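Local coordinates for SusD superfamily protein (Bacteroides vulgatus ATCC 8482, PDB 3JQ0), which is of unknown detailed function but, as an outer-membrane member of the SusD family, probably takes part in binding nutrients such as glycans, at residues Gly18-Leu23 and Met243-His248; Arg24-Asn29 and Tyr76-Gln81; Tyr113-Leu118 and Gly123-Tyr128; Lys447-Ile452 and Leu471-Asp476. All coordinates share one frame; numbering follows the deposited sequence.

Contact 1 (Gly18-Leu23 and Met243-His248); sequences GLHALL and MIFTIH. With GOL (glycerol), chain D.
His20 and Leu23, one helical turn apart on helix 9-25, both lean on the ring of Phe245, a residue of the classic beta bulge in strand 243-247. Ile244 and Phe245 share Tyr362 of the antiparallel neighbour 359-363; the chain turns a corner at these two residues, and the Phe245 side chain points at the helix. With CG anti to the backbone N (chi1 179°), its ring is carried out to meet His20 and Leu23.

Along the helix the first to meet it is His20, whose CD2 lies 4.3 Å from Phe245 CE1, with that carbon near the plane of the imidazole and at its edge. Histidine suits the place because its two nitrogens have work on other sides: ND1 bonds to Asn16 O one turn earlier and NE2 to Trp180 N, an arrangement consistent with a proton on ND1. The same Trp180 meets the Phe245 ring edge-to-face. Leu23 follows, its side chain setting out toward the strand. Its torsion (chi1 -156°) swings CG away from the backbone N, and the branch CD2 comes in at the rim of the phenyl ring, 3.9 Å from Phe245 CZ and 4.1 Å from Phe245 CE2. A branched aliphatic side chain fills such a corner without needing a polar partner.

Beside this apolar touch, a glycerol probably taken from the crystallisation liquor links the backbones. Glycerol O2 makes a weak bond to His20 O, whereas His248 N donates to glycerol O1 over 2.9 Å, almost straight at 176°.

Contact 2 (Arg24-Asn29 and Tyr76-Gln81); sequences REKSYN and YKIINQ
Lys26 and Ile78 meet where helix 9-25 gives way to helix 27-34 and the side of helix 75-91 passes by, a packing of N-terminal helices in the largely helical SusD fold. From CB, which points at the neighbouring helix, the lysine chain reaches CG, 3.9 Å from Ile78 CD1. A bend at chi2 (39°) then folds CD back over the same methyl, so Lys26 CD is 4.0 Å from Ile78 CD1 as well. The two chains lie alongside each other, running in opposite senses, the isoleucine presenting the end of its longer branch to the lysine methylenes. Isoleucine suits the buried flank of helix 75-91, for it also packs on Leu22 and Leu114. Beyond CD, the chain runs on extended through CE and delivers NZ to a polar patch at the border of the contact.

There Lys26 NZ stands 4.3 Å from Lys77 NZ. A water lies between them and accepts from both, although its 2.5 Å distance to Lys26 NZ is suspiciously short and Lys77 has a second conformer. The firmer partner is Asp74, whose OD2 forms salt bridges with both ammonium groups.

Ser27 OG donates to Arg24 O at 2.7 Å, in the carbonyl plane and on a lone pair, while Ser27 N bonds to the same oxygen at 3.0 Å. A small hydroxyl residue thus lets Arg24 O take two donors where one helix ends and the next begins.

Lysine therefore serves twice, its methylenes as apolar filling and its ammonium as a charge. Two positive groups gathered round one carboxylate would probably each keep their proton, their closeness offset by Asp74.

Contact 3 (Tyr113-Leu118 and Gly123-Tyr128); sequences YLYFHL and GDVVLY
Tyr128 O is gripped by two donors, Tyr115 OH at 2.8 Å and the side-chain ND2 of Asn83 from helix 75-91. The tyrosine hydroxyl approaches 28° off the carbonyl plane, while the oxygen itself lies in the plane of the Tyr115 ring, at its edge. Another carbonyl, Val126 O, meets that edge 3.5 Å from Tyr115 CE1. Tyrosine fits here because one flat ring can line the backbone of an irregular segment and hold it with its hydroxyl as well.

Leu127 crosses the ring at a slant. Its CG lies anti to the carbonyl carbon (chi1 -71°), and CD2 makes an off-centre CH-pi contact, 4.2 Å from the Tyr115 ring centroid and 29° off the normal.

This is the return of the chain along its own helix: helix 97-122, part of the helical scaffold of the SusD fold, ends, and residues 123-128 double back beside its last turns on the way to helix 149-167. Gly123 makes the corner. It adopts a positive phi, easily tolerated without a side chain, and its N donates to Leu118 O across 3.1 Å.

Between corner and tyrosine, the beta-branched Val125 turns its side chain toward the helix. Its CG2 sits 4.2 Å from Leu118 CB and 4.3 Å from Tyr115 CD1, wedged between the two helix residues, and Tyr76 and Val152 border it from neighbouring helices.

Contact 4 (Lys447-Ile452 and Leu471-Asp476); sequences KRWYDI and LLWPID
The CA atoms nearest each other across the two segments belong to Trp449 and Leu471, yet they stand 10.1 Å apart: the first turn of helix 448-455 faces the irregular segment 471-476, which runs from helix 457-463 toward helix 477-482. In this part of the SusD fold, long side chains and ordered waters bridge the distance, and no direct hydrogen bond crosses it.

Tryptophan suits such a separation. The first torsion of Trp449 (171°) turns CG away from the backbone N and sends the indole out from the helix until CZ2 lies 3.5 Å from Leu471 O, the oxygen being in the plane of the ring system and at its edge. Two waters serve the indole N-H. One accepts from Trp449 NE1 at 3.0 Å and donates to Leu471 O at 2.7 Å; the other accepts from Trp473 NE1 at 2.9 Å and takes only a weak bond from Trp449 NE1. The two buried indole nitrogens, 4.4 Å apart, thus share a water instead of opposing their N-H groups directly.

Leu471 provides the apolar side. Together with Trp449 it packs on Val460 of helix 457-463, and its CD2 lies 4.4 Å from Trp449 CH2.

In the fold
Along the chain, contact 1 spans contacts 2 and 3, joining helix 9-25 to strand 243-247 far downstream; contact 4 follows near the C-terminus. Contacts 1 and 2 share helix 9-25, and their centres are 10 Å apart. Helices 75-91 and 97-122 connect contact 2 to contact 3, 12 Å away between centres, through Tyr76 OH on Val126 O. Contact 3 meets contact 4 through His117 ND1 and Tyr450 OH, their centres 13 Å apart. Contacts 1 and 4, about 22 Å between centres, do not touch. Contacts 1 to 3 thus touch one another through the N-terminal helices, with contact 4 joined on through contact 3, consistent with the largely helical SusD fold.

Contact 1 (Gly18-Leu23 and Met243-His248)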
# COMPACT_ATOMS: atom_id res chain seq x y z
N GLY A 18 3.96 -18.92 -10.64
CA GLY A 18 3.90 -17.94 -11.70
C GLY A 18 2.83 -16.87 -11.49
O GLY A 18 3.08 -15.68 -11.81
N LEU A 19 1.66 -17.25 -10.99
CA LEU A 19 0.60 -16.26 -10.69
C LEU A 19 1.13 -15.24 -9.69
O LEU A 19 0.91 -14.03 -9.81
CB LEU A 19 -0.64 -16.91 -10.14
CG LEU A 19 -1.37 -17.81 -11.12
CD1 LEU A 19 -2.61 -18.41 -10.41
CD2 LEU A 19 -1.76 -17.09 -12.40
N HIS A 20 1.76 -15.73 -8.65
CA HIS A 20 2.32 -14.87 -7.61
C HIS A 20 3.43 -13.97 -8.16
O HIS A 20 3.54 -12.80 -7.79
CB HIS A 20 2.74 -15.68 -6.39
CG HIS A 20 1.58 -16.18 -5.56
ND1 HIS A 20 0.81 -17.28 -5.88
CD2 HIS A 20 1.08 -15.69 -4.39
CE1 HIS A 20 -0.09 -17.44 -4.91
NE2 HIS A 20 0.01 -16.47 -4.02
N ALA A 21 4.23 -14.48 -9.09
CA ALA A 21 5.25 -13.66 -9.76
C ALA A 21 4.61 -12.59 -10.62
O ALA A 21 5.08 -11.44 -10.66
CB ALA A 21 6.21 -14.55 -10.58
N LEU A 22 3.49 -12.89 -11.30
CA LEU A 22 2.76 -11.87 -12.04
C LEU A 22 2.24 -10.77 -11.14
O LEU A 22 2.31 -9.58 -11.47
CB LEU A 22 1.64 -12.48 -12.84
CG LEU A 22 2.01 -13.38 -14.04
CD1 LEU A 22 0.75 -14.06 -14.59
CD2 LEU A 22 2.75 -12.56 -15.13
N LEU A 23 1.74 -11.15 -9.98
CA LEU A 23 1.25 -10.16 -9.03
C LEU A 23 2.41 -9.27 -8.56
O LEU A 23 2.27 -8.06 -8.45
CB LEU A 23 0.62 -10.86 -7.85
CG LEU A 23 -0.38 -10.18 -7.06
CD1 LEU A 23 -1.56 -9.86 -7.95
CD2 LEU A 23 -0.85 -11.15 -5.95
N MSE A 243 3.52 -9.85 8.99
CA MSE A 243 3.15 -10.04 7.60
C MSE A 243 2.00 -11.00 7.42
O MSE A 243 2.06 -12.17 7.82
CB MSE A 243 4.35 -10.54 6.81
CG MSE A 243 5.55 -9.61 6.86
SE MSE A 243 5.14 -7.85 6.15
CE MSE A 243 6.69 -6.96 6.70
N ILE A 244 0.90 -10.50 6.86
CA ILE A 244 -0.23 -11.31 6.44
C ILE A 244 -0.03 -11.73 4.98
O ILE A 244 -0.12 -12.92 4.67
CB ILE A 244 -1.57 -10.55 6.64
CG1 ILE A 244 -1.81 -10.21 8.12
CG2 ILE A 244 -2.72 -11.36 6.02
CD1 ILE A 244 -2.76 -9.04 8.27
N PHE A 245 0.27 -10.74 4.12
CA PHE A 245 0.62 -11.03 2.73
C PHE A 245 1.69 -10.04 2.35
O PHE A 245 1.52 -8.83 2.52
CB PHE A 245 -0.58 -10.95 1.80
CG PHE A 245 -0.24 -11.22 0.35
CD1 PHE A 245 0.49 -12.37 -0.02
CD2 PHE A 245 -0.62 -10.36 -0.66
CE1 PHE A 245 0.83 -12.61 -1.33
CE2 PHE A 245 -0.29 -10.61 -1.97
CZ PHE A 245 0.42 -11.73 -2.32
N THR A 246 2.82 -10.56 1.91
CA THR A 246 3.98 -9.75 1.57
C THR A 246 4.57 -10.23 0.25
O THR A 246 4.63 -11.44 0.01
CB THR A 246 5.01 -9.80 2.74
OG1 THR A 246 6.06 -8.89 2.46
CG2 THR A 246 5.54 -11.21 3.03
N ILE A 247 4.97 -9.29 -0.59
CA ILE A 247 5.56 -9.61 -1.89
C ILE A 247 7.04 -9.93 -1.69
O ILE A 247 7.81 -9.09 -1.23
CB ILE A 247 5.44 -8.46 -2.89
CG1 ILE A 247 4.01 -8.05 -3.14
CG2 ILE A 247 6.16 -8.76 -4.19
CD1 ILE A 247 3.14 -9.06 -3.69
N HIS A 248 7.43 -11.17 -1.99
CA HIS A 248 8.83 -11.59 -1.90
C HIS A 248 9.67 -11.02 -3.03
O HIS A 248 9.40 -11.30 -4.17
CB HIS A 248 8.93 -13.10 -1.91
CG HIS A 248 10.37 -13.57 -1.91
ND1 HIS A 248 11.21 -13.47 -0.82
CD2 HIS A 248 11.15 -13.95 -2.93
CE1 HIS A 248 12.40 -13.95 -1.14
NE2 HIS A 248 12.40 -14.19 -2.43
C1 GOL D . 5.26 -12.94 -4.25
O1 GOL D . 5.57 -13.12 -2.93
C2 GOL D . 6.34 -13.51 -5.13
O2 GOL D . 6.02 -13.50 -6.48
C3 GOL D . 6.70 -14.95 -4.79
O3 GOL D . 5.66 -15.67 -4.16

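Contact 2 (Arg24-Asn29 and Tyr76-Gln81)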
# COMPACT_ATOMS: atom_id res chain seq x y z
N ARG A 24 3.57 -9.90 -8.29
CA ARG A 24 4.73 -9.15 -7.87
C ARG A 24 5.15 -8.07 -8.88
O ARG A 24 5.55 -6.95 -8.53
CB ARG A 24 5.90 -10.10 -7.61
CG ARG A 24 7.23 -9.41 -7.41
CD ARG A 24 8.29 -10.36 -6.93
NE ARG A 24 8.63 -11.32 -7.97
CZ ARG A 24 9.22 -12.48 -7.75
NH1 ARG A 24 9.66 -12.84 -6.57
NH2 ARG A 24 9.44 -13.28 -8.79
N GLU A 25 5.01 -8.38 -10.17
CA GLU A 25 5.35 -7.38 -11.17
C GLU A 25 4.50 -6.14 -11.07
O GLU A 25 4.93 -5.07 -11.52
CB GLU A 25 5.19 -7.93 -12.58
CG GLU A 25 6.08 -9.10 -12.93
CD GLU A 25 5.98 -9.45 -14.37
OE1 GLU A 25 4.86 -9.76 -14.86
OE2 GLU A 25 6.99 -9.36 -15.10
N LYS A 26 3.31 -6.24 -10.50
CA LYS A 26 2.39 -5.11 -10.32
C LYS A 26 2.55 -4.36 -9.00
O LYS A 26 1.79 -3.44 -8.76
CB LYS A 26 0.94 -5.56 -10.50
CG LYS A 26 0.54 -5.54 -12.02
CD LYS A 26 1.56 -5.97 -13.00
CE LYS A 26 1.22 -5.76 -14.43
NZ LYS A 26 2.11 -6.51 -15.34
N SER A 27 3.54 -4.72 -8.22
CA SER A 27 3.81 -4.05 -6.92
C SER A 27 3.85 -2.55 -7.07
O SER A 27 3.23 -1.82 -6.29
CB SER A 27 5.26 -4.47 -6.45
OG SER A 27 5.41 -5.76 -6.06
N TYR A 28 4.65 -2.09 -8.03
CA TYR A 28 4.80 -0.68 -8.26
C TYR A 28 3.44 -0.04 -8.61
O TYR A 28 3.07 1.00 -8.05
CB TYR A 28 5.84 -0.44 -9.35
CG TYR A 28 6.04 1.01 -9.70
CD1 TYR A 28 6.27 1.96 -8.75
CD2 TYR A 28 6.04 1.41 -11.03
CE1 TYR A 28 6.48 3.29 -9.09
CE2 TYR A 28 6.25 2.69 -11.40
CZ TYR A 28 6.46 3.66 -10.42
OH TYR A 28 6.68 4.98 -10.78
N ASN A 29 2.70 -0.66 -9.54
CA ASN A 29 1.37 -0.14 -9.85
C ASN A 29 0.45 -0.10 -8.65
O ASN A 29 -0.33 0.85 -8.51
CB ASN A 29 0.73 -0.92 -10.97
CG ASN A 29 1.25 -0.58 -12.34
OD1 ASN A 29 1.98 0.37 -12.52
ND2 ASN A 29 0.83 -1.37 -13.33
N TYR A 76 -5.29 -7.36 -16.66
CA TYR A 76 -6.13 -8.36 -17.31
C TYR A 76 -5.38 -9.60 -17.76
O TYR A 76 -5.90 -10.70 -17.73
CB TYR A 76 -6.94 -7.80 -18.45
CG TYR A 76 -8.18 -7.09 -17.94
CD1 TYR A 76 -9.31 -7.80 -17.60
CD2 TYR A 76 -8.22 -5.73 -17.75
CE1 TYR A 76 -10.47 -7.18 -17.10
CE2 TYR A 76 -9.36 -5.08 -17.23
CZ TYR A 76 -10.48 -5.80 -16.93
OH TYR A 76 -11.57 -5.15 -16.46
N LYS A 77 -4.12 -9.47 -18.15
CA LYS A 77 -3.43 -10.71 -18.56
C LYS A 77 -3.09 -11.55 -17.32
O LYS A 77 -2.95 -12.76 -17.44
CB LYS A 77 -2.26 -10.49 -19.50
CG LYS A 77 -1.09 -9.79 -18.90
CD LYS A 77 0.02 -9.76 -19.98
CE LYS A 77 1.22 -8.91 -19.71
NZ LYS A 77 1.93 -9.39 -18.52
N ILE A 78 -3.01 -10.94 -16.11
CA ILE A 78 -2.92 -11.73 -14.88
C ILE A 78 -4.21 -12.45 -14.60
O ILE A 78 -4.24 -13.64 -14.32
CB ILE A 78 -2.49 -10.89 -13.63
CG1 ILE A 78 -1.34 -9.93 -13.95
CG2 ILE A 78 -2.23 -11.77 -12.45
CD1 ILE A 78 -0.96 -9.02 -12.82
N ILE A 79 -5.30 -11.70 -14.70
CA ILE A 79 -6.64 -12.25 -14.50
C ILE A 79 -6.86 -13.46 -15.42
O ILE A 79 -7.38 -14.50 -14.99
CB ILE A 79 -7.71 -11.14 -14.66
CG1 ILE A 79 -7.61 -10.16 -13.48
CG2 ILE A 79 -9.13 -11.74 -14.74
CD1 ILE A 79 -8.34 -8.84 -13.72
N ASN A 80 -6.45 -13.35 -16.68
CA ASN A 80 -6.57 -14.46 -17.64
C ASN A 80 -5.90 -15.70 -17.09
O ASN A 80 -6.47 -16.80 -17.11
CB ASN A 80 -5.95 -14.02 -18.97
CG ASN A 80 -6.11 -15.05 -20.13
OD1 ASN A 80 -6.39 -16.25 -19.95
ND2 ASN A 80 -5.89 -14.54 -21.34
N GLN A 81 -4.65 -15.56 -16.61
CA GLN A 81 -3.95 -16.71 -16.07
C GLN A 81 -4.61 -17.27 -14.80
O GLN A 81 -4.66 -18.46 -14.60
CB GLN A 81 -2.46 -16.38 -15.83
CG GLN A 81 -1.70 -15.90 -17.10
CD GLN A 81 -1.71 -16.89 -18.17
OE1 GLN A 81 -1.27 -18.01 -17.96
NE2 GLN A 81 -2.18 -16.50 -19.37
O HOH W 1 0.72 -8.29 -16.32

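Contact 3 (Tyr113-Leu118 and Gly123-Tyr128)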
# COMPACT_ATOMS: atom_id res chain seq x y z
N TYR A 113 -8.83 -9.57 -5.52
CA TYR A 113 -7.88 -8.53 -5.16
C TYR A 113 -7.61 -7.59 -6.33
O TYR A 113 -7.63 -6.36 -6.22
CB TYR A 113 -6.58 -9.21 -4.68
CG TYR A 113 -5.51 -8.23 -4.30
CD1 TYR A 113 -5.54 -7.54 -3.08
CD2 TYR A 113 -4.47 -7.95 -5.17
CE1 TYR A 113 -4.55 -6.58 -2.77
CE2 TYR A 113 -3.48 -7.05 -4.84
CZ TYR A 113 -3.54 -6.34 -3.70
OH TYR A 113 -2.60 -5.36 -3.43
N LEU A 114 -7.37 -8.16 -7.51
CA LEU A 114 -7.13 -7.37 -8.69
C LEU A 114 -8.37 -6.58 -9.10
O LEU A 114 -8.28 -5.39 -9.40
CB LEU A 114 -6.59 -8.23 -9.84
CG LEU A 114 -5.24 -8.86 -9.62
CD1 LEU A 114 -4.87 -9.80 -10.75
CD2 LEU A 114 -4.13 -7.79 -9.45
N TYR A 115 -9.52 -7.24 -9.11
CA TYR A 115 -10.74 -6.54 -9.44
C TYR A 115 -11.05 -5.41 -8.47
O TYR A 115 -11.67 -4.40 -8.87
CB TYR A 115 -11.94 -7.47 -9.60
CG TYR A 115 -12.01 -8.08 -11.00
CD1 TYR A 115 -12.34 -7.32 -12.09
CD2 TYR A 115 -11.68 -9.41 -11.22
CE1 TYR A 115 -12.37 -7.85 -13.37
CE2 TYR A 115 -11.75 -9.98 -12.47
CZ TYR A 115 -12.09 -9.21 -13.55
OH TYR A 115 -12.12 -9.69 -14.86
N PHE A 116 -10.63 -5.52 -7.20
CA PHE A 116 -10.87 -4.45 -6.21
C PHE A 116 -9.96 -3.24 -6.47
O PHE A 116 -10.40 -2.10 -6.30
CB PHE A 116 -10.76 -5.02 -4.81
CG PHE A 116 -11.13 -4.05 -3.71
CD1 PHE A 116 -12.33 -3.36 -3.72
CD2 PHE A 116 -10.26 -3.84 -2.65
CE1 PHE A 116 -12.67 -2.50 -2.71
CE2 PHE A 116 -10.60 -2.96 -1.64
CZ PHE A 116 -11.82 -2.30 -1.66
N HIS A 117 -8.72 -3.44 -6.92
CA HIS A 117 -7.93 -2.32 -7.45
C HIS A 117 -8.62 -1.68 -8.63
O HIS A 117 -8.70 -0.46 -8.77
CB HIS A 117 -6.53 -2.75 -7.84
CG HIS A 117 -5.56 -2.87 -6.70
ND1 HIS A 117 -5.09 -1.80 -5.99
CD2 HIS A 117 -4.91 -3.96 -6.24
CE1 HIS A 117 -4.23 -2.24 -5.10
NE2 HIS A 117 -4.11 -3.56 -5.21
N LEU A 118 -9.10 -2.51 -9.55
CA LEU A 118 -9.78 -1.99 -10.76
C LEU A 118 -11.03 -1.18 -10.42
O LEU A 118 -11.25 -0.11 -10.96
CB LEU A 118 -10.12 -3.13 -11.75
CG LEU A 118 -8.93 -3.86 -12.40
CD1 LEU A 118 -9.41 -5.06 -13.22
CD2 LEU A 118 -8.17 -2.89 -13.28
N GLY A 123 -13.40 1.99 -11.90
CA GLY A 123 -14.86 1.98 -11.70
C GLY A 123 -15.51 0.84 -12.45
O GLY A 123 -15.42 -0.33 -12.07
N ASP A 124 -16.25 1.19 -13.52
CA ASP A 124 -16.90 0.22 -14.39
C ASP A 124 -15.83 -0.43 -15.27
O ASP A 124 -15.11 0.28 -15.95
CB ASP A 124 -17.91 0.89 -15.32
CG ASP A 124 -19.06 1.60 -14.64
OD1 ASP A 124 -19.20 1.60 -13.42
OD2 ASP A 124 -19.89 2.12 -15.42
N VAL A 125 -15.70 -1.75 -15.22
CA VAL A 125 -14.66 -2.45 -15.96
C VAL A 125 -15.23 -3.74 -16.52
O VAL A 125 -16.26 -4.24 -16.05
CB VAL A 125 -13.40 -2.74 -15.07
CG1 VAL A 125 -12.75 -1.44 -14.60
CG2 VAL A 125 -13.71 -3.68 -13.88
N VAL A 126 -14.55 -4.33 -17.51
CA VAL A 126 -14.95 -5.59 -18.06
C VAL A 126 -14.76 -6.68 -17.02
O VAL A 126 -13.69 -6.79 -16.41
CB VAL A 126 -14.16 -5.92 -19.35
CG1 VAL A 126 -14.53 -7.35 -19.85
CG2 VAL A 126 -14.47 -4.89 -20.42
N LEU A 127 -15.77 -7.52 -16.85
CA LEU A 127 -15.66 -8.71 -16.01
C LEU A 127 -15.27 -9.89 -16.90
O LEU A 127 -16.09 -10.56 -17.53
CB LEU A 127 -16.96 -8.97 -15.24
CG LEU A 127 -17.27 -7.99 -14.11
CD1 LEU A 127 -18.66 -8.25 -13.48
CD2 LEU A 127 -16.13 -8.02 -13.04
N TYR A 128 -13.97 -10.14 -16.94
CA TYR A 128 -13.37 -11.19 -17.72
C TYR A 128 -13.14 -12.37 -16.77
O TYR A 128 -12.32 -12.28 -15.83
CB TYR A 128 -12.07 -10.69 -18.32
CG TYR A 128 -11.44 -11.67 -19.19
CD1 TYR A 128 -12.08 -12.09 -20.35
CD2 TYR A 128 -10.24 -12.31 -18.84
CE1 TYR A 128 -11.52 -13.07 -21.18
CE2 TYR A 128 -9.68 -13.28 -19.64
CZ TYR A 128 -10.34 -13.67 -20.81
OH TYR A 128 -9.79 -14.63 -21.62

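Contact 4 (Lys447-Ile452 and Leu471-Asp476)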
# COMPACT_ATOMS: atom_id res chain seq x y z
N LYS A 447 -1.34 3.27 0.56
CA LYS A 447 -2.61 3.33 1.29
C LYS A 447 -3.34 4.68 1.28
O LYS A 447 -4.56 4.68 1.29
CB LYS A 447 -2.42 2.93 2.75
CG LYS A 447 -1.67 1.60 2.94
CD LYS A 447 -2.29 0.41 2.21
CE LYS A 447 -1.55 -0.87 2.50
NZ LYS A 447 -2.06 -2.06 1.73
N ARG A 448 -2.62 5.81 1.31
CA ARG A 448 -3.23 7.09 1.64
C ARG A 448 -4.33 7.52 0.70
O ARG A 448 -5.34 8.08 1.18
CB ARG A 448 -2.12 8.16 1.73
CG ARG A 448 -2.59 9.57 1.98
CD ARG A 448 -3.23 9.80 3.33
NE ARG A 448 -3.35 11.23 3.56
CZ ARG A 448 -3.85 11.75 4.68
NH1 ARG A 448 -4.37 11.00 5.63
NH2 ARG A 448 -3.80 13.07 4.86
N TRP A 449 -4.14 7.37 -0.61
CA TRP A 449 -5.20 7.72 -1.55
C TRP A 449 -6.43 6.85 -1.39
O TRP A 449 -7.57 7.34 -1.35
CB TRP A 449 -4.65 7.72 -2.97
CG TRP A 449 -5.70 7.85 -4.04
CD1 TRP A 449 -6.16 6.85 -4.84
CD2 TRP A 449 -6.39 9.05 -4.46
NE1 TRP A 449 -7.08 7.32 -5.74
CE2 TRP A 449 -7.25 8.66 -5.55
CE3 TRP A 449 -6.36 10.37 -4.07
CZ2 TRP A 449 -8.06 9.57 -6.18
CZ3 TRP A 449 -7.16 11.28 -4.70
CH2 TRP A 449 -8.00 10.86 -5.77
N TYR A 450 -6.24 5.56 -1.24
CA TYR A 450 -7.37 4.67 -1.02
C TYR A 450 -8.07 5.00 0.30
O TYR A 450 -9.29 4.87 0.38
CB TYR A 450 -6.92 3.22 -1.09
CG TYR A 450 -6.65 2.66 -2.46
CD1 TYR A 450 -7.37 3.04 -3.57
CD2 TYR A 450 -5.73 1.64 -2.65
CE1 TYR A 450 -7.22 2.42 -4.80
CE2 TYR A 450 -5.56 1.04 -3.87
CZ TYR A 450 -6.34 1.37 -4.94
OH TYR A 450 -6.25 0.73 -6.16
N ASP A 451 -7.33 5.40 1.34
CA ASP A 451 -7.96 5.77 2.62
C ASP A 451 -8.93 6.92 2.45
O ASP A 451 -10.06 6.90 2.94
CB ASP A 451 -6.88 6.23 3.63
CG ASP A 451 -5.94 5.16 4.15
OD1 ASP A 451 -6.23 3.97 4.01
OD2 ASP A 451 -4.90 5.59 4.75
N ILE A 452 -8.49 8.00 1.80
CA ILE A 452 -9.33 9.17 1.67
C ILE A 452 -10.47 8.92 0.70
O ILE A 452 -11.60 9.37 0.90
CB ILE A 452 -8.50 10.45 1.41
CG1 ILE A 452 -7.81 10.46 0.05
CG2 ILE A 452 -7.52 10.67 2.57
CD1 ILE A 452 -6.94 11.69 -0.21
N LEU A 471 -12.26 11.38 -9.85
CA LEU A 471 -11.70 10.55 -8.79
C LEU A 471 -11.18 9.22 -9.32
O LEU A 471 -10.28 8.63 -8.71
CB LEU A 471 -12.72 10.28 -7.70
CG LEU A 471 -13.24 11.55 -7.01
CD1 LEU A 471 -14.15 11.16 -5.84
CD2 LEU A 471 -12.07 12.40 -6.49
N LEU A 472 -11.74 8.75 -10.44
CA LEU A 472 -11.22 7.55 -11.13
C LEU A 472 -10.00 7.97 -11.98
O LEU A 472 -9.55 9.10 -11.90
CB LEU A 472 -12.37 6.92 -11.93
CG LEU A 472 -13.59 6.49 -11.11
CD1 LEU A 472 -14.69 6.02 -12.09
CD2 LEU A 472 -13.21 5.39 -10.14
N TRP A 473 -9.50 7.02 -12.77
CA TRP A 473 -8.38 7.21 -13.66
C TRP A 473 -8.87 7.15 -15.10
O TRP A 473 -9.81 6.42 -15.40
CB TRP A 473 -7.35 6.11 -13.44
CG TRP A 473 -6.62 6.18 -12.10
CD1 TRP A 473 -7.18 6.03 -10.87
CD2 TRP A 473 -5.21 6.33 -11.87
NE1 TRP A 473 -6.23 6.16 -9.89
CE2 TRP A 473 -5.01 6.33 -10.49
CE3 TRP A 473 -4.10 6.51 -12.70
CZ2 TRP A 473 -3.74 6.41 -9.90
CZ3 TRP A 473 -2.85 6.61 -12.13
CH2 TRP A 473 -2.68 6.57 -10.74
N PRO A 474 -8.24 7.91 -15.99
CA PRO A 474 -8.59 7.84 -17.41
C PRO A 474 -8.08 6.56 -18.07
O PRO A 474 -7.21 5.87 -17.51
CB PRO A 474 -7.90 9.08 -17.98
CG PRO A 474 -6.64 9.22 -17.12
CD PRO A 474 -7.08 8.78 -15.73
N ILE A 475 -8.58 6.29 -19.24
CA ILE A 475 -8.15 5.19 -20.10
C ILE A 475 -7.38 5.73 -21.30
O ILE A 475 -7.83 6.66 -21.95
CB ILE A 475 -9.37 4.34 -20.59
CG1 ILE A 475 -10.25 3.88 -19.42
CG2 ILE A 475 -8.87 3.15 -21.43
CD1 ILE A 475 -11.59 3.34 -19.86
N ASP A 476 -6.21 5.17 -21.55
CA ASP A 476 -5.36 5.64 -22.68
C ASP A 476 -5.95 5.25 -24.02
O ASP A 476 -6.72 4.27 -24.16
CB ASP A 476 -3.97 5.09 -22.54
CG ASP A 476 -3.93 3.60 -22.61
OD1 ASP A 476 -4.42 2.94 -21.67
OD2 ASP A 476 -3.47 3.06 -23.65
O HOH W 2 -6.58 4.64 -7.49
O HOH W 3 -9.42 6.40 -7.42